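Local atomic coordinates of alpha-1,3-glucanase (Bacillus circulans, PDB entry 5ZRU), a protein that hydrolyses alpha-1,3-glucan and probably binds carbohydrate, this chain being its GH87 catalytic unit, a beta-sandwich domain packed on a parallel beta-helix. Residues G31-S36 with Y54-S59; V103-V108 with W142-P147; S270-G275 with M302-T307; S369-G374 with I401-R406; A541-T546 with L566-N571. All blocks are in the same frame, centred on the assembly; numbering follows the deposited sequence.

Contact 1: G31-S36 with Y54-S59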
# COMPACT_ATOMS: atom_id res chain seq x y z
N GLY A 31 -30.18 5.34 11.78
CA GLY A 31 -30.02 3.92 11.60
C GLY A 31 -28.58 3.46 11.50
O GLY A 31 -28.34 2.24 11.45
N ALA A 32 -27.62 4.38 11.46
CA ALA A 32 -26.21 4.00 11.40
C ALA A 32 -25.79 3.33 12.70
O ALA A 32 -26.30 3.66 13.77
CB ALA A 32 -25.33 5.24 11.15
N THR A 33 -24.88 2.36 12.61
CA THR A 33 -24.38 1.65 13.78
C THR A 33 -22.86 1.58 13.74
O THR A 33 -22.24 1.68 12.69
CB THR A 33 -24.96 0.23 13.88
OG1 THR A 33 -24.51 -0.56 12.77
CG2 THR A 33 -26.49 0.26 13.89
N LEU A 34 -22.27 1.42 14.92
CA LEU A 34 -20.84 1.20 15.06
C LEU A 34 -20.55 -0.29 14.95
O LEU A 34 -21.11 -1.09 15.70
CB LEU A 34 -20.34 1.76 16.39
CG LEU A 34 -18.86 1.90 16.75
CD1 LEU A 34 -18.14 0.57 16.93
CD2 LEU A 34 -18.14 2.76 15.73
N GLN A 35 -19.70 -0.67 14.00
CA GLN A 35 -19.30 -2.06 13.82
C GLN A 35 -17.85 -2.19 14.24
O GLN A 35 -17.02 -1.39 13.82
CB GLN A 35 -19.46 -2.51 12.37
CG GLN A 35 -20.85 -2.32 11.81
CD GLN A 35 -21.85 -3.22 12.48
OE1 GLN A 35 -22.90 -2.76 12.95
NE2 GLN A 35 -21.55 -4.51 12.53
N SER A 36 -17.54 -3.20 15.05
CA SER A 36 -16.19 -3.30 15.58
C SER A 36 -15.75 -4.76 15.64
O SER A 36 -16.57 -5.67 15.73
CB SER A 36 -16.08 -2.66 16.98
OG SER A 36 -16.94 -3.29 17.90
N TYR A 54 -15.85 0.74 12.20
CA TYR A 54 -16.38 1.60 11.14
C TYR A 54 -17.87 1.83 11.39
O TYR A 54 -18.47 1.20 12.27
CB TYR A 54 -16.13 1.02 9.75
CG TYR A 54 -16.98 -0.20 9.39
CD1 TYR A 54 -16.62 -1.48 9.82
CD2 TYR A 54 -18.11 -0.06 8.59
CE1 TYR A 54 -17.39 -2.60 9.46
CE2 TYR A 54 -18.88 -1.18 8.23
CZ TYR A 54 -18.51 -2.44 8.67
OH TYR A 54 -19.27 -3.54 8.31
N ILE A 55 -18.45 2.75 10.62
CA ILE A 55 -19.87 3.08 10.73
C ILE A 55 -20.61 2.37 9.61
O ILE A 55 -20.35 2.60 8.43
CB ILE A 55 -20.10 4.60 10.68
CG1 ILE A 55 -19.34 5.30 11.80
CG2 ILE A 55 -21.60 4.91 10.78
CD1 ILE A 55 -18.59 6.51 11.32
N ALA A 56 -21.55 1.51 9.99
CA ALA A 56 -22.42 0.87 9.01
C ALA A 56 -23.62 1.77 8.72
O ALA A 56 -24.23 2.33 9.64
CB ALA A 56 -22.88 -0.50 9.52
N LEU A 57 -23.94 1.91 7.43
CA LEU A 57 -25.12 2.61 6.93
C LEU A 57 -26.05 1.58 6.29
O LEU A 57 -26.04 1.38 5.07
CB LEU A 57 -24.72 3.69 5.92
CG LEU A 57 -23.59 4.63 6.37
CD1 LEU A 57 -23.25 5.64 5.28
CD2 LEU A 57 -23.95 5.33 7.67
N PRO A 58 -26.86 0.88 7.10
CA PRO A 58 -27.61 -0.26 6.56
C PRO A 58 -28.85 0.12 5.79
O PRO A 58 -29.32 -0.69 4.98
CB PRO A 58 -27.98 -1.06 7.81
CG PRO A 58 -27.21 -0.45 8.94
CD PRO A 58 -26.94 0.96 8.56
N SER A 59 -29.39 1.32 6.00
CA SER A 59 -30.72 1.63 5.50
C SER A 59 -30.79 3.10 5.12
O SER A 59 -30.02 3.93 5.60
CB SER A 59 -31.79 1.31 6.56
OG SER A 59 -31.49 1.96 7.78
O HOH W 1 -20.20 -5.49 9.73
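Gln35 lies across the ring of Tyr54, and these two residues bury more surface than any others in the pairing. Gln35 CB sits over one ring face toward its rim, 3.6 Å from Tyr54 CE1, while Gln35 CG reaches Ala56 CB at 3.6 Å. Tyr54 CG stands between its own N and carbonyl carbon (chi1 72°), and the two side chains meet because Gln35 and Tyr54, a hydrogen-bonded antiparallel pair, share one face of the sheet. The amide end is held separately: Thr33 OG1 donates to Gln35 OE1 at 2.7 Å, in the amide plane and on a lone pair. A water 2.6 Å from Tyr54 OH also accepts a weak bond from Gln35 NE2. Behind these groups Gln35 N bonds Tyr54 O at 2.8 Å and 175°. Further along, Ala32 CB packs on Ile55 CG2 and on Leu57 CD2, the latter at 3.7 Å. An alanine at Tyr54 would probably leave Gln35 CB without the ring face it rests on and the water without its hydroxyl partner. Phe137 meets the same ring edge-to-face. The chemistry thus combines a polar end, the Gln35 amide, which the Thr33 hydroxyl helps to orient, with CH-pi packing over a strand pair of the D1 domain.

Contact 2: V103-V108 with W142-P147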
# COMPACT_ATOMS: atom_id res chain seq x y z
N VAL A 103 -27.15 20.75 3.15
CA VAL A 103 -27.44 20.93 1.73
C VAL A 103 -26.82 19.77 0.96
O VAL A 103 -25.64 19.46 1.13
CB VAL A 103 -26.89 22.27 1.22
CG1 VAL A 103 -27.31 22.49 -0.22
CG2 VAL A 103 -27.34 23.42 2.12
N LYS A 104 -27.62 19.13 0.10
CA LYS A 104 -27.11 18.03 -0.71
C LYS A 104 -26.08 18.54 -1.70
O LYS A 104 -26.36 19.45 -2.50
CB LYS A 104 -28.27 17.33 -1.43
CG LYS A 104 -27.89 16.00 -2.07
CD LYS A 104 -29.14 15.24 -2.50
CE LYS A 104 -28.81 13.84 -3.00
NZ LYS A 104 -27.97 13.87 -4.22
N ALA A 105 -24.88 17.98 -1.65
CA ALA A 105 -23.77 18.45 -2.47
C ALA A 105 -23.43 17.52 -3.61
O ALA A 105 -23.11 17.98 -4.70
CB ALA A 105 -22.52 18.66 -1.60
N LYS A 106 -23.47 16.21 -3.37
CA LYS A 106 -23.04 15.24 -4.36
C LYS A 106 -23.77 13.94 -4.10
O LYS A 106 -24.12 13.62 -2.95
CB LYS A 106 -21.53 14.96 -4.30
CG LYS A 106 -20.63 16.18 -4.30
CD LYS A 106 -19.54 16.07 -5.33
CE LYS A 106 -18.97 17.44 -5.63
NZ LYS A 106 -19.54 18.08 -6.85
N THR A 107 -23.99 13.19 -5.16
CA THR A 107 -24.16 11.74 -5.06
C THR A 107 -22.88 11.13 -5.62
O THR A 107 -22.54 11.36 -6.78
CB THR A 107 -25.40 11.26 -5.80
OG1 THR A 107 -26.57 11.82 -5.19
CG2 THR A 107 -25.48 9.74 -5.72
N VAL A 108 -22.17 10.39 -4.78
CA VAL A 108 -20.87 9.83 -5.13
C VAL A 108 -21.09 8.39 -5.60
O VAL A 108 -21.52 7.55 -4.80
CB VAL A 108 -19.89 9.87 -3.95
CG1 VAL A 108 -18.57 9.19 -4.32
CG2 VAL A 108 -19.64 11.30 -3.54
N TRP A 142 -13.30 12.79 -4.33
CA TRP A 142 -14.03 13.76 -5.13
C TRP A 142 -13.67 15.16 -4.64
O TRP A 142 -13.09 15.32 -3.57
CB TRP A 142 -15.55 13.53 -5.05
CG TRP A 142 -16.13 13.75 -3.66
CD1 TRP A 142 -16.60 14.92 -3.14
CD2 TRP A 142 -16.29 12.76 -2.62
NE1 TRP A 142 -17.05 14.73 -1.86
CE2 TRP A 142 -16.88 13.42 -1.51
CE3 TRP A 142 -16.01 11.39 -2.53
CZ2 TRP A 142 -17.18 12.75 -0.33
CZ3 TRP A 142 -16.31 10.73 -1.35
CH2 TRP A 142 -16.90 11.41 -0.27
N LYS A 143 -14.02 16.16 -5.44
CA LYS A 143 -13.77 17.55 -5.10
C LYS A 143 -15.09 18.26 -4.84
O LYS A 143 -16.07 18.05 -5.56
CB LYS A 143 -13.01 18.28 -6.22
CG LYS A 143 -11.57 17.87 -6.35
CD LYS A 143 -10.86 18.65 -7.45
CE LYS A 143 -11.40 18.29 -8.83
NZ LYS A 143 -10.54 18.89 -9.91
N MET A 144 -15.11 19.07 -3.79
CA MET A 144 -16.27 19.89 -3.46
C MET A 144 -16.27 21.16 -4.29
O MET A 144 -15.21 21.66 -4.68
CB MET A 144 -16.26 20.24 -1.97
CG MET A 144 -16.06 19.05 -1.05
SD MET A 144 -17.44 17.90 -1.22
CE MET A 144 -18.79 18.90 -0.62
N ASP A 145 -17.47 21.71 -4.54
CA ASP A 145 -17.56 22.95 -5.31
C ASP A 145 -16.92 24.12 -4.58
O ASP A 145 -16.41 25.04 -5.22
CB ASP A 145 -19.01 23.29 -5.63
CG ASP A 145 -19.67 22.27 -6.53
OD1 ASP A 145 -20.91 22.30 -6.64
OD2 ASP A 145 -18.94 21.43 -7.11
N THR A 146 -16.98 24.13 -3.25
CA THR A 146 -16.29 25.13 -2.45
C THR A 146 -15.61 24.42 -1.29
O THR A 146 -16.11 23.39 -0.81
CB THR A 146 -17.24 26.21 -1.92
OG1 THR A 146 -18.15 25.63 -0.98
CG2 THR A 146 -18.03 26.85 -3.06
N PRO A 147 -14.49 24.95 -0.81
CA PRO A 147 -13.77 24.27 0.28
C PRO A 147 -14.61 24.21 1.55
O PRO A 147 -15.30 25.16 1.92
CB PRO A 147 -12.52 25.14 0.48
CG PRO A 147 -12.34 25.87 -0.81
CD PRO A 147 -13.75 26.12 -1.31
O HOH W 2 -21.96 20.58 -4.95
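Val108 and Trp142 form the tightest part of this contact. Val108 CG2 stands over the six-membered ring of the indole, 3.8 Å from its centroid and 13° off the normal, a CH-pi contact. Val108 CG1 adds a second touch at 3.8 Å from Trp142 CE3, so both methyls of the valine press on the ring system. The shaft of Lys106 is packed as well, running past the indole in the opposite direction with CD 3.8 Å from Trp142 CD1 and CE against Lys143 O. Ala105 CB meets Met144 CE at 3.9 Å, and a bend at chi2 (-63°) brings the methionine sulphur to the indole edge. Trp142 NE1 is buried here with no polar partner in the model. The looser side begins at the lysine ammonium, which ends near the exposed Asp145. That salt bridge is weak: Lys106 NZ lies 3.4 Å from Asp145 OD2. A water makes a separate bridge, donating to Ala105 O and, at 2.6 Å, to Asp145 OD1. No backbone hydrogen bond joins the two strands, whose axes stay 8.6 Å apart at 163°. Ala105 and Lys106 both face Val98 in a classic beta bulge on strand 103-111. Side chains meeting between two separate antiparallel sheets in this way are the mark of a beta-sandwich, consistent with the galactose-binding-like clan of the D1 domain.

Contact 3: S270-G275 with M302-T307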
# COMPACT_ATOMS: atom_id res chain seq x y z
N SER A 270 4.12 0.69 -18.94
CA SER A 270 5.38 -0.04 -19.07
C SER A 270 6.43 0.93 -19.56
O SER A 270 6.33 1.45 -20.68
CB SER A 270 5.25 -1.22 -20.03
OG SER A 270 6.54 -1.72 -20.40
N PHE A 271 7.44 1.19 -18.72
CA PHE A 271 8.56 2.05 -19.10
C PHE A 271 9.66 1.23 -19.76
O PHE A 271 10.05 0.18 -19.25
CB PHE A 271 9.17 2.75 -17.88
CG PHE A 271 8.27 3.78 -17.22
CD1 PHE A 271 7.81 4.88 -17.92
CD2 PHE A 271 7.96 3.67 -15.87
CE1 PHE A 271 7.02 5.84 -17.30
CE2 PHE A 271 7.17 4.61 -15.24
CZ PHE A 271 6.70 5.70 -15.96
N ARG A 272 10.18 1.74 -20.88
CA ARG A 272 11.38 1.20 -21.52
C ARG A 272 12.39 2.34 -21.63
O ARG A 272 12.63 2.90 -22.70
CB ARG A 272 11.07 0.58 -22.90
CG ARG A 272 10.07 -0.57 -22.85
CD ARG A 272 10.63 -1.76 -22.10
NE ARG A 272 9.69 -2.88 -22.06
CZ ARG A 272 9.88 -4.01 -21.39
NH1 ARG A 272 11.00 -4.18 -20.69
NH2 ARG A 272 8.97 -4.97 -21.43
N VAL A 273 12.95 2.71 -20.48
CA VAL A 273 13.77 3.91 -20.32
C VAL A 273 15.15 3.48 -19.82
O VAL A 273 15.25 2.69 -18.88
CB VAL A 273 13.11 4.89 -19.33
CG1 VAL A 273 14.05 6.06 -19.00
CG2 VAL A 273 11.77 5.40 -19.88
N THR A 274 16.20 4.02 -20.44
CA THR A 274 17.57 3.73 -20.01
C THR A 274 18.23 4.89 -19.28
O THR A 274 19.22 4.66 -18.57
CB THR A 274 18.45 3.35 -21.21
OG1 THR A 274 18.42 4.39 -22.18
CG2 THR A 274 17.96 2.07 -21.83
N GLY A 275 17.74 6.11 -19.46
CA GLY A 275 18.28 7.23 -18.73
C GLY A 275 17.35 7.64 -17.61
O GLY A 275 17.01 6.81 -16.76
N MET A 302 5.65 -0.29 -14.57
CA MET A 302 6.33 -1.56 -14.82
C MET A 302 7.61 -1.37 -15.62
O MET A 302 7.76 -0.40 -16.35
CB MET A 302 5.44 -2.53 -15.61
CG MET A 302 4.18 -2.96 -14.91
SD MET A 302 3.13 -3.92 -16.03
CE MET A 302 2.16 -2.63 -16.84
N ASP A 303 8.52 -2.35 -15.46
CA ASP A 303 9.66 -2.65 -16.33
C ASP A 303 10.88 -1.76 -16.08
O ASP A 303 11.43 -1.81 -14.97
CB ASP A 303 9.20 -2.64 -17.79
CG ASP A 303 8.17 -3.73 -18.05
OD1 ASP A 303 8.43 -4.88 -17.62
OD2 ASP A 303 7.11 -3.45 -18.64
N ASN A 304 11.35 -0.97 -17.07
CA ASN A 304 12.70 -0.39 -17.03
C ASN A 304 12.67 1.08 -16.61
O ASN A 304 12.32 1.95 -17.41
CB ASN A 304 13.39 -0.52 -18.39
CG ASN A 304 13.42 -1.94 -18.90
OD1 ASN A 304 12.97 -2.21 -20.02
ND2 ASN A 304 13.96 -2.85 -18.11
N PHE A 305 13.11 1.37 -15.39
CA PHE A 305 12.97 2.71 -14.83
C PHE A 305 14.25 3.55 -14.93
O PHE A 305 14.24 4.71 -14.51
CB PHE A 305 12.53 2.62 -13.36
CG PHE A 305 11.08 2.20 -13.14
CD1 PHE A 305 10.66 0.91 -13.40
CD2 PHE A 305 10.15 3.11 -12.63
CE1 PHE A 305 9.34 0.51 -13.17
CE2 PHE A 305 8.82 2.73 -12.39
CZ PHE A 305 8.42 1.43 -12.66
N GLY A 306 15.34 3.01 -15.47
CA GLY A 306 16.51 3.85 -15.73
C GLY A 306 17.31 4.21 -14.49
O GLY A 306 17.31 3.50 -13.48
N THR A 307 18.00 5.35 -14.57
CA THR A 307 18.98 5.78 -13.57
C THR A 307 18.63 7.16 -13.04
O THR A 307 18.45 8.11 -13.82
CB THR A 307 20.40 5.78 -14.16
OG1 THR A 307 20.79 4.43 -14.46
CG2 THR A 307 21.40 6.37 -13.17
O HOH W 3 10.66 -6.23 -18.47
O HOH W 4 16.43 0.91 -17.00
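Asp303 OD2 receives the hydroxyl of Ser270, with OG at the short distance of 2.5 Å on the anti side of the carboxylate. The Asp303 carboxylate also stacks over one face of the Arg272 guanidinium, offset from its centre, the two planes 11° apart. There the attraction is of charges alone, since Arg272 NH2 and Asp303 OD2 are a long 3.7 Å apart and no N-H points at the oxygen. The in-plane N-H of Arg272 NH1 goes instead to Asn304 OD1 at 2.9 Å, reaching it from above the amide plane. A water bridges Arg272 NH1 and Asp303 OD1. Backbone bonds tie the parallel chains, among them Asn304 N to Phe271 O at 2.8 Å, and beyond the strands Thr307 N donates to Gly275 O. Gly306, at phi 75°, passes so close to Gly275 O that a CB would clash with it. Away from the charged groups, Phe271 turns its edge to the face of Phe305 in a T-shaped pair, with planes at 73° and Phe271 CD2 3.7 Å from Phe305 CE2. Strand 269-273 lies between strand 233-235 and strands 301-302 and 304-305 in the parallel beta-helix; Phe305 continues the packing onto Phe323 and Val325 of strand 323-325, and Asn304 ND2 bonds Asp327.

Contact 4: S369-G374 with I401-R406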
# COMPACT_ATOMS: atom_id res chain seq x y z
N SER A 369 1.95 7.38 1.10
CA SER A 369 0.84 6.69 1.75
C SER A 369 0.66 5.36 1.04
O SER A 369 0.36 5.34 -0.16
CB SER A 369 -0.43 7.54 1.66
OG SER A 369 -1.59 6.77 1.97
N ILE A 370 0.89 4.26 1.76
CA ILE A 370 0.86 2.91 1.21
C ILE A 370 -0.29 2.20 1.93
O ILE A 370 -0.12 1.81 3.08
CB ILE A 370 2.18 2.16 1.42
CG1 ILE A 370 3.37 3.07 1.04
CG2 ILE A 370 2.18 0.82 0.66
CD1 ILE A 370 3.41 3.46 -0.43
N ARG A 371 -1.45 2.04 1.28
CA ARG A 371 -2.64 1.68 2.04
C ARG A 371 -3.46 0.59 1.36
O ARG A 371 -3.72 0.67 0.16
CB ARG A 371 -3.53 2.92 2.28
CG ARG A 371 -4.71 2.64 3.20
CD ARG A 371 -5.61 3.88 3.36
NE ARG A 371 -4.93 4.99 4.01
CZ ARG A 371 -5.27 6.27 3.87
NH1 ARG A 371 -6.26 6.64 3.06
NH2 ARG A 371 -4.57 7.20 4.51
N ASN A 372 -3.86 -0.42 2.14
CA ASN A 372 -4.91 -1.36 1.73
C ASN A 372 -4.49 -2.21 0.53
O ASN A 372 -5.29 -2.48 -0.37
CB ASN A 372 -6.22 -0.62 1.44
CG ASN A 372 -7.45 -1.53 1.55
OD1 ASN A 372 -7.58 -2.31 2.49
ND2 ASN A 372 -8.35 -1.41 0.59
N ASN A 373 -3.24 -2.65 0.51
CA ASN A 373 -2.72 -3.47 -0.58
C ASN A 373 -2.74 -4.95 -0.22
O ASN A 373 -2.74 -5.34 0.96
CB ASN A 373 -1.30 -3.01 -0.95
CG ASN A 373 -1.28 -1.61 -1.51
OD1 ASN A 373 -1.84 -1.36 -2.58
ND2 ASN A 373 -0.66 -0.67 -0.79
N GLY A 374 -2.75 -5.79 -1.25
CA GLY A 374 -2.99 -7.22 -1.09
C GLY A 374 -1.77 -8.12 -1.10
O GLY A 374 -1.87 -9.32 -1.39
N ILE A 401 2.01 3.34 6.31
CA ILE A 401 1.66 2.08 5.67
C ILE A 401 0.52 1.49 6.48
O ILE A 401 0.73 1.00 7.60
CB ILE A 401 2.86 1.13 5.59
CG1 ILE A 401 4.01 1.86 4.88
CG2 ILE A 401 2.48 -0.18 4.86
CD1 ILE A 401 5.33 1.16 4.94
N GLU A 402 -0.69 1.52 5.92
CA GLU A 402 -1.91 1.23 6.66
C GLU A 402 -2.74 0.17 5.95
O GLU A 402 -2.77 0.10 4.72
CB GLU A 402 -2.77 2.50 6.81
CG GLU A 402 -2.13 3.61 7.64
CD GLU A 402 -2.76 4.96 7.37
OE1 GLU A 402 -2.99 5.30 6.18
OE2 GLU A 402 -3.05 5.70 8.34
N ASN A 403 -3.43 -0.66 6.75
CA ASN A 403 -4.51 -1.54 6.29
C ASN A 403 -4.05 -2.60 5.29
O ASN A 403 -4.85 -3.07 4.49
CB ASN A 403 -5.67 -0.74 5.69
CG ASN A 403 -6.25 0.26 6.67
OD1 ASN A 403 -6.15 1.47 6.46
ND2 ASN A 403 -6.87 -0.23 7.74
N ASN A 404 -2.77 -2.98 5.34
CA ASN A 404 -2.30 -4.12 4.56
C ASN A 404 -3.18 -5.33 4.89
O ASN A 404 -3.48 -5.57 6.06
CB ASN A 404 -0.85 -4.43 4.90
CG ASN A 404 0.01 -4.59 3.69
OD1 ASN A 404 0.41 -3.60 3.09
ND2 ASN A 404 0.29 -5.82 3.30
N TRP A 405 -3.64 -6.07 3.87
CA TRP A 405 -4.47 -7.24 4.14
C TRP A 405 -3.82 -8.55 3.72
O TRP A 405 -4.48 -9.59 3.70
CB TRP A 405 -5.86 -7.10 3.50
CG TRP A 405 -5.94 -6.56 2.10
CD1 TRP A 405 -6.01 -5.24 1.73
CD2 TRP A 405 -6.02 -7.32 0.88
NE1 TRP A 405 -6.12 -5.14 0.36
CE2 TRP A 405 -6.12 -6.40 -0.18
CE3 TRP A 405 -6.00 -8.68 0.60
CZ2 TRP A 405 -6.18 -6.80 -1.51
CZ3 TRP A 405 -6.08 -9.09 -0.74
CH2 TRP A 405 -6.17 -8.15 -1.77
N ARG A 406 -2.54 -8.52 3.37
CA ARG A 406 -1.79 -9.75 3.16
C ARG A 406 -0.32 -9.45 3.37
O ARG A 406 0.16 -8.38 3.00
CB ARG A 406 -2.02 -10.32 1.76
CG ARG A 406 -1.18 -11.57 1.48
CD ARG A 406 -1.46 -12.14 0.10
NE ARG A 406 -0.69 -13.36 -0.09
CZ ARG A 406 -0.80 -14.14 -1.15
NH1 ARG A 406 -1.64 -13.82 -2.12
NH2 ARG A 406 -0.05 -15.24 -1.25
O HOH W 5 -1.27 5.35 4.12
O HOH W 6 -0.63 -1.32 2.14
O HOH W 7 -3.16 -11.36 -2.79
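Glu402 OE1 is gripped by three donors. Arg371 approaches it side-on with two nitrogens, NE at 2.9 Å and NH2 at 3.0 Å, both with the oxygen close to the guanidinium plane. Arg371 NH2 meets the syn lone pair of Glu402 OE1, whereas NE comes from above the carboxylate plane, the two groups being turned 50° against each other. A bend at chi3 (-64°) places NE for this grip. The third donor is a water, 2.7 Å from Glu402 OE1, that also accepts from Ser369 OG. Glu172 and Glu139 are further partners of Arg371, and Arg20 takes Glu402 OE2, so the pair belongs to a charged network reaching into the D1 domain. Past the strands, Trp405 N donates to Asn373 O at 3.1 Å. The indole edge turns to the backbone of Asn372, where Trp405 NE1 makes a weak bond of 2.9 Å to Asn372 O; Phe135 stacks on the ring. Ile370 CB packs beside Ile401 CG1 at 3.9 Å, both residues resting on Leu378. Asn372 and Asn403 lie opposite each other, CA atoms 4.6 Å apart, each with positive phi where its strand ends. Equivalent strands and turns repeated in register from coil to coil are typical of the pectate-lyase-like parallel beta-helix, whose outer surface here receives the D1 domain.

Contact 5: A541-T546 with L566-N571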
# COMPACT_ATOMS: atom_id res chain seq x y z
N ALA A 541 5.92 -10.93 24.11
CA ALA A 541 6.82 -9.89 23.59
C ALA A 541 7.78 -10.46 22.55
O ALA A 541 7.99 -9.86 21.49
CB ALA A 541 7.60 -9.25 24.74
N ILE A 542 8.41 -11.60 22.86
CA ILE A 542 9.35 -12.24 21.96
C ILE A 542 9.01 -13.72 21.89
O ILE A 542 8.82 -14.37 22.93
CB ILE A 542 10.81 -12.05 22.42
CG1 ILE A 542 11.12 -10.56 22.60
CG2 ILE A 542 11.77 -12.70 21.43
CD1 ILE A 542 12.46 -10.28 23.31
N TYR A 543 8.99 -14.26 20.67
CA TYR A 543 8.54 -15.61 20.38
C TYR A 543 9.49 -16.25 19.39
O TYR A 543 9.81 -15.65 18.37
CB TYR A 543 7.11 -15.55 19.80
CG TYR A 543 6.54 -16.82 19.21
CD1 TYR A 543 6.53 -18.01 19.92
CD2 TYR A 543 5.93 -16.80 17.95
CE1 TYR A 543 5.96 -19.17 19.37
CE2 TYR A 543 5.36 -17.94 17.41
CZ TYR A 543 5.38 -19.12 18.12
OH TYR A 543 4.79 -20.23 17.57
N THR A 544 9.96 -17.47 19.69
CA THR A 544 10.62 -18.26 18.66
C THR A 544 9.99 -19.64 18.61
O THR A 544 9.52 -20.18 19.62
CB THR A 544 12.15 -18.39 18.87
OG1 THR A 544 12.43 -19.48 19.76
CG2 THR A 544 12.77 -17.07 19.42
N TYR A 545 9.93 -20.19 17.40
CA TYR A 545 9.55 -21.58 17.17
C TYR A 545 10.66 -22.30 16.43
O TYR A 545 10.42 -23.25 15.68
CB TYR A 545 8.21 -21.67 16.43
CG TYR A 545 8.15 -20.95 15.11
CD1 TYR A 545 7.96 -19.56 15.06
CD2 TYR A 545 8.25 -21.64 13.90
CE1 TYR A 545 7.91 -18.89 13.85
CE2 TYR A 545 8.19 -20.97 12.68
CZ TYR A 545 8.01 -19.59 12.67
OH TYR A 545 7.95 -18.90 11.47
N THR A 546 11.89 -21.83 16.62
CA THR A 546 13.10 -22.56 16.24
C THR A 546 14.08 -22.49 17.40
O THR A 546 14.10 -21.52 18.17
CB THR A 546 13.77 -21.99 14.97
OG1 THR A 546 14.92 -22.78 14.64
CG2 THR A 546 14.23 -20.55 15.17
N LEU A 566 6.50 -13.26 29.42
CA LEU A 566 7.03 -12.21 28.56
C LEU A 566 7.66 -12.77 27.29
O LEU A 566 7.44 -12.24 26.20
CB LEU A 566 8.07 -11.34 29.29
CG LEU A 566 7.60 -10.15 30.12
CD1 LEU A 566 6.28 -10.42 30.80
CD2 LEU A 566 8.67 -9.78 31.16
N TYR A 567 8.45 -13.83 27.42
CA TYR A 567 9.08 -14.47 26.28
C TYR A 567 8.59 -15.91 26.18
O TYR A 567 8.25 -16.54 27.18
CB TYR A 567 10.60 -14.50 26.38
CG TYR A 567 11.17 -13.39 27.19
CD1 TYR A 567 11.21 -12.10 26.68
CD2 TYR A 567 11.67 -13.62 28.46
CE1 TYR A 567 11.72 -11.07 27.42
CE2 TYR A 567 12.20 -12.60 29.21
CZ TYR A 567 12.23 -11.32 28.68
OH TYR A 567 12.75 -10.28 29.42
N PHE A 568 8.59 -16.42 24.95
CA PHE A 568 8.22 -17.80 24.68
C PHE A 568 9.23 -18.29 23.65
O PHE A 568 9.03 -18.13 22.44
CB PHE A 568 6.79 -17.91 24.18
CG PHE A 568 6.30 -19.32 24.01
CD1 PHE A 568 6.85 -20.35 24.76
CD2 PHE A 568 5.31 -19.61 23.09
CE1 PHE A 568 6.41 -21.65 24.59
CE2 PHE A 568 4.86 -20.92 22.93
CZ PHE A 568 5.41 -21.93 23.68
N ILE A 569 10.33 -18.86 24.14
CA ILE A 569 11.51 -19.16 23.34
C ILE A 569 11.69 -20.67 23.27
O ILE A 569 11.70 -21.35 24.30
CB ILE A 569 12.77 -18.50 23.94
CG1 ILE A 569 12.52 -17.02 24.24
CG2 ILE A 569 13.96 -18.70 23.03
CD1 ILE A 569 12.12 -16.21 23.02
N GLN A 570 11.85 -21.19 22.06
CA GLN A 570 12.10 -22.62 21.91
C GLN A 570 13.51 -22.95 22.39
O GLN A 570 14.46 -22.19 22.16
CB GLN A 570 11.92 -23.04 20.46
CG GLN A 570 12.12 -24.52 20.22
CD GLN A 570 11.64 -24.95 18.85
OE1 GLN A 570 10.57 -24.53 18.40
NE2 GLN A 570 12.42 -25.77 18.17
N ASN A 571 13.64 -24.08 23.08
CA ASN A 571 14.92 -24.45 23.66
C ASN A 571 16.00 -24.51 22.58
O ASN A 571 15.80 -25.11 21.51
CB ASN A 571 14.81 -25.80 24.38
CG ASN A 571 16.01 -26.09 25.26
OD1 ASN A 571 16.93 -25.28 25.39
ND2 ASN A 571 16.00 -27.26 25.90
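Backbone bonds join Ile542 to Phe568 and Phe568 to Thr544 in parallel pairing: Phe568 N reaches Ile542 O at 2.9 Å, and Thr544 N reaches Phe568 O at 3.0 Å. A side chain then continues the pattern. Thr544 OG1, placed between its own N and carbonyl carbon (chi1 85°), accepts from Gln570 N at 2.9 Å and donates to Thr546 O at 3.1 Å. A valine at Thr544 would probably leave Gln570 N without its acceptor and the chain beyond the strand freer to move. Among aromatic contacts, Tyr543 and Phe568 point the same way with planes 21° apart, but are slid so that the rings barely overlap; Tyr543 CD1 lies 3.8 Å from Phe568 CD2. Aliphatic packing centres on Ile569 CD1, which touches Ile542 CG2 at 3.9 Å and Thr544 CG2 at 3.8 Å. Strand 542-544 is flanked on its other edge by strand 502-505, while Ile542 packs on Phe553 and Leu556 of strand 550-561 and Ile569 on Leu575 of strand 574-577.

The five contacts follow one another along the chain without overlap. Contacts 1 and 2 lie in the D1 domain, their centres 22 Å apart, and both reach its eight-stranded antiparallel sheet; contact 2 joins this to the five-stranded one. Contacts 3, 4 and 5 belong to the D2 beta-helix. Contacts 3 and 5 involve the same series of parallel strands, near its start and near its end, with centres 44 Å apart, while contact 4 belongs to another series. The centre of contact 4 is about 4 Å from the centre of the chain, and its partners in D1 make it part of the interface between the two domains. Strand pairing and, in contact 2, sheet-to-sheet packing shape each domain, and contact 4 helps to join them.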